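Local coordinates for protein 2-hydroxychromene-2-carboxylate isomerase (Pseudomonas putida, PDB 2IMF) that catalyses the reversible, glutathione-dependent isomerization of 2-hydroxychromene-2-carboxylate to trans-o-hydroxybenzylidenepyruvate in naphthalene breakdown, at residues Ile32-Ile37 and Gly97-Ala102. Numbering follows the deposited sequence.
Sequences IRYNAI and GAEAQA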
ATOM      1  N   ILE A  32       7.079  11.555 -19.331  1.00 22.15           N
ATOM      2  CA  ILE A  32       7.382  10.296 -18.574  1.00 21.50           C
ATOM      3  C   ILE A  32       8.587   9.642 -19.180  1.00 20.97           C
ATOM      4  O   ILE A  32       8.602   9.378 -20.409  1.00 22.60           O
ATOM      5  CB  ILE A  32       6.240   9.280 -18.706  0.50 21.06           C
ATOM      6  CG1 ILE A  32       4.928   9.845 -18.148  0.50 18.82           C
ATOM      7  CG2 ILE A  32       6.579   7.966 -17.970  0.50 20.88           C
ATOM      8  CD1 ILE A  32       5.008  10.106 -16.653  0.50 22.60           C
ATOM      9  N   ARG A  33       9.575   9.304 -18.359  1.00 19.60           N
ATOM     10  CA  ARG A  33      10.661   8.457 -18.766  1.00 19.34           C
ATOM     11  C   ARG A  33      10.338   7.003 -18.307  1.00 18.00           C
ATOM     12  O   ARG A  33      10.379   6.697 -17.084  1.00 16.92           O
ATOM     13  CB  ARG A  33      11.990   8.952 -18.209  1.00 21.63           C
ATOM     14  CG  ARG A  33      13.141   8.099 -18.607  1.00 28.97           C
ATOM     15  CD  ARG A  33      14.495   8.722 -18.153  1.00 37.18           C
ATOM     16  NE  ARG A  33      14.380  10.158 -17.900  1.00 43.84           N
ATOM     17  CZ  ARG A  33      15.007  10.826 -16.922  1.00 44.56           C
ATOM     18  NH1 ARG A  33      15.816  10.216 -16.075  1.00 47.14           N
ATOM     19  NH2 ARG A  33      14.808  12.118 -16.779  1.00 47.10           N
ATOM     20  N   TYR A  34      10.044   6.117 -19.256  1.00 16.07           N
ATOM     21  CA  TYR A  34       9.619   4.727 -18.941  1.00 15.71           C
ATOM     22  C   TYR A  34      10.791   3.790 -18.747  1.00 15.45           C
ATOM     23  O   TYR A  34      11.804   3.863 -19.499  1.00 17.83           O
ATOM     24  CB  TYR A  34       8.805   4.180 -20.083  1.00 15.57           C
ATOM     25  CG  TYR A  34       7.504   4.857 -20.276  1.00 14.56           C
ATOM     26  CD1 TYR A  34       7.438   5.990 -21.108  1.00 17.11           C
ATOM     27  CD2 TYR A  34       6.325   4.430 -19.645  1.00 13.87           C
ATOM     28  CE1 TYR A  34       6.233   6.652 -21.329  1.00 18.31           C
ATOM     29  CE2 TYR A  34       5.127   5.100 -19.870  1.00 15.74           C
ATOM     30  CZ  TYR A  34       5.104   6.236 -20.697  1.00 17.42           C
ATOM     31  OH  TYR A  34       3.921   6.872 -20.921  1.00 19.41           O
ATOM     32  N   ASN A  35      10.701   2.913 -17.748  1.00 15.99           N
ATOM     33  CA  ASN A  35      11.709   1.943 -17.491  1.00 13.73           C
ATOM     34  C   ASN A  35      11.050   0.587 -17.196  1.00 13.04           C
ATOM     35  O   ASN A  35      10.541   0.379 -16.102  1.00 15.43           O
ATOM     36  CB  ASN A  35      12.532   2.365 -16.249  1.00 15.99           C
ATOM     37  CG  ASN A  35      13.228   3.742 -16.419  1.00 16.46           C
ATOM     38  OD1 ASN A  35      14.297   3.845 -17.030  1.00 23.45           O
ATOM     39  ND2 ASN A  35      12.569   4.778 -15.962  1.00 19.70           N
ATOM     40  N   ALA A  36      11.174  -0.358 -18.128  1.00 14.24           N
ATOM     41  CA  ALA A  36      10.672  -1.738 -17.892  1.00 14.09           C
ATOM     42  C   ALA A  36      11.742  -2.519 -17.171  1.00 13.14           C
ATOM     43  O   ALA A  36      12.891  -2.599 -17.657  1.00 14.50           O
ATOM     44  CB  ALA A  36      10.299  -2.441 -19.201  1.00 15.58           C
ATOM     45  N   ILE A  37      11.403  -3.073 -15.993  1.00 12.36           N
ATOM     46  CA  ILE A  37      12.414  -3.769 -15.189  1.00 13.99           C
ATOM     47  C   ILE A  37      11.885  -5.068 -14.632  1.00 14.86           C
ATOM     48  O   ILE A  37      10.684  -5.318 -14.619  1.00 13.88           O
ATOM     49  CB  ILE A  37      12.929  -2.934 -13.954  1.00 13.45           C
ATOM     50  CG1 ILE A  37      11.724  -2.513 -13.057  1.00 13.41           C
ATOM     51  CG2 ILE A  37      13.570  -1.636 -14.466  1.00 14.44           C
ATOM     52  CD1 ILE A  37      12.188  -1.860 -11.709  1.00 14.00           C
ATOM     53  N   GLY A  97      11.061   3.542 -29.776  1.00 25.71           N
ATOM     54  CA  GLY A  97      11.976   4.657 -30.120  1.00 29.98           C
ATOM     55  C   GLY A  97      11.736   5.854 -29.221  1.00 33.04           C
ATOM     56  O   GLY A  97      12.001   5.812 -28.015  1.00 34.02           O
ATOM     57  N   ALA A  98      11.189   6.917 -29.787  1.00 33.82           N
ATOM     58  CA  ALA A  98      11.019   8.120 -29.013  1.00 35.36           C
ATOM     59  C   ALA A  98       9.751   8.022 -28.189  1.00 36.36           C
ATOM     60  O   ALA A  98       9.045   6.993 -28.220  1.00 35.51           O
ATOM     61  CB  ALA A  98      10.997   9.345 -29.919  1.00 36.16           C
ATOM     62  N   GLU A  99       9.474   9.103 -27.470  1.00 36.57           N
ATOM     63  CA  GLU A  99       8.548   9.098 -26.353  1.00 36.49           C
ATOM     64  C   GLU A  99       7.174   8.625 -26.749  1.00 34.71           C
ATOM     65  O   GLU A  99       6.558   7.886 -25.973  1.00 34.36           O
ATOM     66  CB  GLU A  99       8.474  10.493 -25.709  1.00 37.73           C
ATOM     67  CG  GLU A  99       7.297  10.706 -24.733  1.00 41.42           C
ATOM     68  CD  GLU A  99       7.498  10.067 -23.349  1.00 46.66           C
ATOM     69  OE1 GLU A  99       8.363   9.170 -23.188  1.00 48.07           O
ATOM     70  OE2 GLU A  99       6.764  10.479 -22.420  1.00 47.95           O
ATOM     71  N   ALA A 100       6.681   9.039 -27.920  1.00 32.07           N
ATOM     72  CA  ALA A 100       5.290   8.739 -28.270  1.00 29.45           C
ATOM     73  C   ALA A 100       5.180   7.225 -28.422  1.00 27.33           C
ATOM     74  O   ALA A 100       4.167   6.635 -28.059  1.00 25.52           O
ATOM     75  CB  ALA A 100       4.876   9.427 -29.546  1.00 30.37           C
ATOM     76  N   GLN A 101       6.212   6.638 -29.018  1.00 26.03           N
ATOM     77  CA  GLN A 101       6.147   5.216 -29.397  1.00 24.59           C
ATOM     78  C   GLN A 101       6.456   4.362 -28.161  1.00 23.20           C
ATOM     79  O   GLN A 101       5.929   3.269 -28.021  1.00 22.07           O
ATOM     80  CB  GLN A 101       7.042   4.870 -30.584  1.00 25.35           C
ATOM     81  CG  GLN A 101       6.455   5.144 -32.023  1.00 26.86           C
ATOM     82  CD  GLN A 101       5.264   4.241 -32.406  1.00 28.12           C
ATOM     83  OE1 GLN A 101       4.168   4.360 -31.836  1.00 34.31           O
ATOM     84  NE2 GLN A 101       5.472   3.350 -33.384  1.00 30.40           N
ATOM     85  N   ALA A 102       7.271   4.893 -27.257  1.00 20.56           N
ATOM     86  CA  ALA A 102       7.551   4.219 -25.964  1.00 20.29           C
ATOM     87  C   ALA A 102       6.265   4.212 -25.171  1.00 20.98           C
ATOM     88  O   ALA A 102       5.857   3.139 -24.705  1.00 19.24           O
ATOM     89  CB  ALA A 102       8.685   4.932 -25.208  1.00 23.05           C
TER
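The Tyr34 ring meets Glu99 edge-on: OE1 of Glu99 lies near the ring plane, 3.8 Å from Tyr34 CE1, with ring and carboxylate planes turned 44° apart. In one of its two modelled conformers, Ile32 places CG2 3.5 Å above one ring face, over its centre. Ala102 CB approaches obliquely, 4.4 Å from Tyr34 CD1, while Ala103 and Val106, farther along helix 99-115, also touch the tyrosine. Glu99, after the N-cap Ala98, reaches the strand because CG runs anti to the backbone N and the chain bends (chi2 77°). Its OE2 accepts a rather long hydrogen bond from Ile32 N (3.3 Å), on the syn side and 31° out of the carboxylate plane. Replacing Glu99 by an alanine would probably leave Ile32 N without this acceptor and open a gap beside the tyrosine edge. The contact joins strand 31-36, an edge strand of the thioredoxin-like sheet, to the first turn of a helix in the helical insertion characteristic of DsbA-like folds. Ile32 O lies 2.8 Å from Glu99 OE1 and 2.9 Å from OE2, close for three acceptors; this may raise the acid's affinity for a proton, whereas the helix start would tend to stabilise its negative charge.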